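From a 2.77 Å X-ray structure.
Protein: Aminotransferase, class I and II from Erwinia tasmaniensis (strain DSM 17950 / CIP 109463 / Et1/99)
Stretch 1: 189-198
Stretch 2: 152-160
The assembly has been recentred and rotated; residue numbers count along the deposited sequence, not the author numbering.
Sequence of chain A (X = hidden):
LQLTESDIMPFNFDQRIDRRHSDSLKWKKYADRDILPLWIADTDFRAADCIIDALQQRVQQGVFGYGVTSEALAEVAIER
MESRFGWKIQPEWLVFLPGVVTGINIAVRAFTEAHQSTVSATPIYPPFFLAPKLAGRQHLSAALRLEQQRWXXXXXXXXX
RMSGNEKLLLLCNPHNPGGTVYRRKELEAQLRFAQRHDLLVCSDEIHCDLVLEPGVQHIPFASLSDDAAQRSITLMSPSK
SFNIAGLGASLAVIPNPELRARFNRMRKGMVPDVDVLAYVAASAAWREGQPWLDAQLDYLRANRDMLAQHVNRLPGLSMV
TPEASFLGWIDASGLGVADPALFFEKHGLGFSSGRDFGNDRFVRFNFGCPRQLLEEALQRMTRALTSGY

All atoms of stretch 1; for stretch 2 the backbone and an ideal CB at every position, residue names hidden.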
# COMPACT_ATOMS: atom_id res chain seq x y z
N ALA A 189 -2.45 -11.05 -32.99
CA ALA A 189 -3.16 -9.98 -33.68
C ALA A 189 -3.12 -8.69 -32.87
O ALA A 189 -2.92 -7.61 -33.43
CB ALA A 189 -4.61 -10.40 -33.95
N GLN A 190 -3.32 -8.79 -31.55
CA GLN A 190 -3.20 -7.62 -30.69
C GLN A 190 -1.77 -7.09 -30.68
O GLN A 190 -1.57 -5.88 -30.53
CB GLN A 190 -3.66 -7.96 -29.28
CG GLN A 190 -5.09 -8.46 -29.20
CD GLN A 190 -5.44 -9.05 -27.85
OE1 GLN A 190 -4.57 -9.19 -26.98
NE2 GLN A 190 -6.71 -9.39 -27.66
N LEU A 191 -0.78 -7.97 -30.82
CA LEU A 191 0.60 -7.51 -30.90
C LEU A 191 0.87 -6.76 -32.20
O LEU A 191 1.53 -5.71 -32.19
CB LEU A 191 1.56 -8.70 -30.77
CG LEU A 191 3.04 -8.39 -30.97
CD1 LEU A 191 3.50 -7.34 -29.98
CD2 LEU A 191 3.88 -9.65 -30.86
N ARG A 192 0.35 -7.27 -33.32
CA ARG A 192 0.53 -6.57 -34.59
C ARG A 192 -0.18 -5.23 -34.59
O ARG A 192 0.28 -4.28 -35.24
CB ARG A 192 0.04 -7.45 -35.75
CG ARG A 192 0.98 -8.61 -36.07
CD ARG A 192 0.53 -9.39 -37.29
NE ARG A 192 -0.12 -10.65 -36.95
CZ ARG A 192 -1.42 -10.89 -37.12
NH1 ARG A 192 -2.21 -9.97 -37.64
NH2 ARG A 192 -1.92 -12.07 -36.77
N PHE A 193 -1.30 -5.12 -33.86
CA PHE A 193 -1.97 -3.83 -33.73
C PHE A 193 -1.11 -2.85 -32.94
O PHE A 193 -1.06 -1.65 -33.26
CB PHE A 193 -3.33 -4.01 -33.07
CG PHE A 193 -4.05 -2.72 -32.79
CD1 PHE A 193 -4.74 -2.06 -33.79
CD2 PHE A 193 -4.05 -2.17 -31.51
CE1 PHE A 193 -5.41 -0.88 -33.53
CE2 PHE A 193 -4.71 -0.99 -31.25
CZ PHE A 193 -5.39 -0.34 -32.26
N ALA A 194 -0.43 -3.33 -31.90
CA ALA A 194 0.42 -2.46 -31.10
C ALA A 194 1.63 -1.99 -31.91
O ALA A 194 2.07 -0.84 -31.78
CB ALA A 194 0.87 -3.17 -29.83
N GLN A 195 2.19 -2.87 -32.74
CA GLN A 195 3.37 -2.50 -33.52
C GLN A 195 3.02 -1.53 -34.65
O GLN A 195 3.74 -0.56 -34.89
CB GLN A 195 4.03 -3.76 -34.09
CG GLN A 195 4.53 -4.73 -33.04
CD GLN A 195 4.92 -6.07 -33.62
OE1 GLN A 195 4.69 -6.33 -34.80
NE2 GLN A 195 5.51 -6.93 -32.80
N ARG A 196 1.91 -1.79 -35.34
CA ARG A 196 1.50 -0.92 -36.44
C ARG A 196 1.26 0.51 -35.98
O ARG A 196 1.48 1.46 -36.74
CB ARG A 196 0.25 -1.49 -37.12
CG ARG A 196 -0.38 -0.60 -38.18
CD ARG A 196 -1.44 -1.33 -38.98
NE ARG A 196 -2.48 -1.93 -38.14
CZ ARG A 196 -2.53 -3.22 -37.83
NH1 ARG A 196 -1.62 -4.06 -38.30
NH2 ARG A 196 -3.51 -3.68 -37.06
N HIS A 197 0.84 0.69 -34.73
CA HIS A 197 0.61 2.01 -34.16
C HIS A 197 1.66 2.40 -33.13
O HIS A 197 1.57 3.49 -32.56
CB HIS A 197 -0.78 2.09 -33.54
CG HIS A 197 -1.89 1.89 -34.53
ND1 HIS A 197 -2.40 2.92 -35.29
CD2 HIS A 197 -2.58 0.78 -34.88
CE1 HIS A 197 -3.36 2.45 -36.07
NE2 HIS A 197 -3.49 1.16 -35.84
N ASP A 198 2.66 1.55 -32.90
CA ASP A 198 3.73 1.78 -31.93
C ASP A 198 3.16 2.21 -30.58
O ASP A 198 3.30 3.35 -30.13
CB ASP A 198 4.73 2.81 -32.47
CG ASP A 198 6.10 2.21 -32.72
OD1 ASP A 198 6.19 1.24 -33.51
OD2 ASP A 198 7.09 2.69 -32.12
N UNK A 152 -14.79 -11.88 -28.19
CA UNK A 152 -13.51 -11.65 -28.84
C UNK A 152 -13.29 -10.16 -29.03
O UNK A 152 -14.23 -9.35 -29.04
CB UNK A 152 -13.44 -12.38 -30.18
N UNK A 153 -12.02 -9.78 -29.18
CA UNK A 153 -11.62 -8.40 -29.38
C UNK A 153 -11.04 -8.24 -30.78
O UNK A 153 -10.16 -9.00 -31.19
CB UNK A 153 -10.61 -7.97 -28.32
N UNK A 154 -11.54 -7.24 -31.51
CA UNK A 154 -11.13 -6.97 -32.89
C UNK A 154 -10.63 -5.53 -32.95
O UNK A 154 -11.32 -4.63 -33.43
CB UNK A 154 -12.28 -7.20 -33.87
N UNK A 155 -9.41 -5.31 -32.44
CA UNK A 155 -8.84 -3.96 -32.45
C UNK A 155 -8.58 -3.47 -33.87
O UNK A 155 -8.59 -2.26 -34.11
CB UNK A 155 -7.54 -3.93 -31.64
N UNK A 156 -8.36 -4.39 -34.81
CA UNK A 156 -8.06 -3.99 -36.18
C UNK A 156 -9.28 -3.36 -36.86
O UNK A 156 -9.13 -2.56 -37.78
CB UNK A 156 -7.57 -5.20 -36.99
N UNK A 157 -10.48 -3.72 -36.42
CA UNK A 157 -11.70 -3.13 -36.96
C UNK A 157 -12.00 -1.75 -36.38
O UNK A 157 -13.06 -1.19 -36.67
CB UNK A 157 -12.88 -4.06 -36.70
N UNK A 158 -11.09 -1.19 -35.58
CA UNK A 158 -11.23 0.15 -35.04
C UNK A 158 -10.10 1.07 -35.49
O UNK A 158 -9.80 2.05 -34.81
CB UNK A 158 -11.28 0.09 -33.51
N UNK A 159 -9.47 0.77 -36.63
CA UNK A 159 -8.37 1.59 -37.12
C UNK A 159 -8.82 3.02 -37.38
O UNK A 159 -8.21 3.97 -36.89
CB UNK A 159 -7.78 0.98 -38.40
N UNK A 160 -9.89 3.19 -38.16
CA UNK A 160 -10.33 4.52 -38.57
C UNK A 160 -10.92 5.32 -37.41
O UNK A 160 -11.03 6.55 -37.53
CB UNK A 160 -11.36 4.40 -39.69

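Most of stretch 1 is helix, and it offers stretch 2 one side: Gln190 at one end, the Phe193 ring in the middle, and Arg196 with His197 at the other end. The positions of stretch 2 can be read against that sequence: a polar amide, an aromatic ring, then a cluster of donors.

Position 152 has extended backbone angles and an ideal CB with nothing of stretch 1 within 5.5 Å. The contact sets no demand here, though a beta-branched residue suits such angles; the deposited Val152 touches nothing in the helix.

At 153 the CB points toward the helix and lies 4.2 Å from Gln190 NE2. A polar side chain could meet the amide, while an aliphatic one could pack against the end of the Gln190 chain. The residue is Leu153, which does the latter, its CD2 3.8 Å from Gln190 NE2.

Position 154 turns its CB away into open space, so a polar residue is unobjectionable. It is Asp154, and its service to the loop comes from the backbone: its carbonyl O accepts three hydrogen bonds from two later positions, 157 and 158.

Position 155 lies closely against the ring. Its CB points toward the helix and stands 3.9 Å from Phe193 CG, over one face of the ring. A medium-sized aliphatic side chain would cover the ring well, whereas a charge would find no partner in Phe193. Leu155 fills the place: its CB makes a CH-pi contact 3.8 Å from the centroid of the Phe193 ring, nearly along the ring normal, and its CD1 lies 3.7 Å from Phe193 CD2.

At 156, in a short 3-10 segment, the CB points sideways but sits 4.3 Å from Arg196 NH2. An acidic residue is the natural choice, and Asp or Glu might each reach. The deposited Asp156 brings its end nearer, and its OD2 forms a salt bridge with Arg196 NH2 at 2.9 Å; the hydrogen bond within it is weak, with an angle of 128°.

Position 157 is out of reach of the helix, so small polar residues able to steady the turn are suitable. Ser157 donates from OG to Asp154 O at 2.7 Å, alongside its backbone N.

Position 158 points sideways, with no helix atom within 5.5 Å of its CB, and many residues would serve. The end of His158 leads away from stretch 1, and its ND1 donates to Asp154 O at 3.1 Å.

At 159 the CB points sideways, 5.0 Å from His197 NE2, with the Arg196 guanidinium also within range of a longer side chain. Two donor groups call for an acceptor, and a longer side chain ending in one suits, above all a carboxylate, since Arg196 is charged. Glu159 supplies it: OE2 takes a short salt bridge from Arg196 NE at 2.5 Å and a hydrogen bond from His197 NE2 at 3.0 Å. One carboxylate thus ties together two neighbouring helix residues.

Position 160 is again beyond the helix's reach, leaving the choice open. Asp160 makes no contact with stretch 1.

Stretch 2 152-160: VLDLDSHED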
# COMPACT_ATOMS: atom_id res chain seq x y z
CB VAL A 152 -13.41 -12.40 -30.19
CG1 VAL A 152 -13.57 -13.89 -29.99
CG2 VAL A 152 -14.45 -11.87 -31.17
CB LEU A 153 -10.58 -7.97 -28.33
CG LEU A 153 -10.02 -6.56 -28.48
CD1 LEU A 153 -11.13 -5.52 -28.42
CD2 LEU A 153 -8.97 -6.29 -27.41
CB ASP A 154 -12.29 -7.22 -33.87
CG ASP A 154 -11.84 -7.27 -35.31
OD1 ASP A 154 -10.61 -7.21 -35.56
OD2 ASP A 154 -12.70 -7.38 -36.20
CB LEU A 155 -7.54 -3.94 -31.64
CG LEU A 155 -7.65 -4.07 -30.12
CD1 LEU A 155 -6.30 -4.36 -29.50
CD2 LEU A 155 -8.26 -2.80 -29.52
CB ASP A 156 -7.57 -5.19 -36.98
CG ASP A 156 -6.53 -6.00 -36.23
OD1 ASP A 156 -6.91 -6.71 -35.27
OD2 ASP A 156 -5.33 -5.93 -36.59
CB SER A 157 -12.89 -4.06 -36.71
OG SER A 157 -13.20 -4.15 -35.33
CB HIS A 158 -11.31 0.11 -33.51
CG HIS A 158 -12.55 -0.53 -32.98
ND1 HIS A 158 -12.80 -1.88 -33.09
CD2 HIS A 158 -13.63 -0.00 -32.36
CE1 HIS A 158 -13.97 -2.16 -32.54
NE2 HIS A 158 -14.49 -1.04 -32.09
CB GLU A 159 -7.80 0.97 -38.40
CG GLU A 159 -6.96 -0.28 -38.19
CD GLU A 159 -5.50 0.03 -38.00
OE1 GLU A 159 -5.10 1.19 -38.24
OE2 GLU A 159 -4.74 -0.89 -37.62
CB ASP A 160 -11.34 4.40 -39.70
CG ASP A 160 -10.78 3.65 -40.90
OD1 ASP A 160 -9.71 4.05 -41.40
OD2 ASP A 160 -11.41 2.66 -41.33
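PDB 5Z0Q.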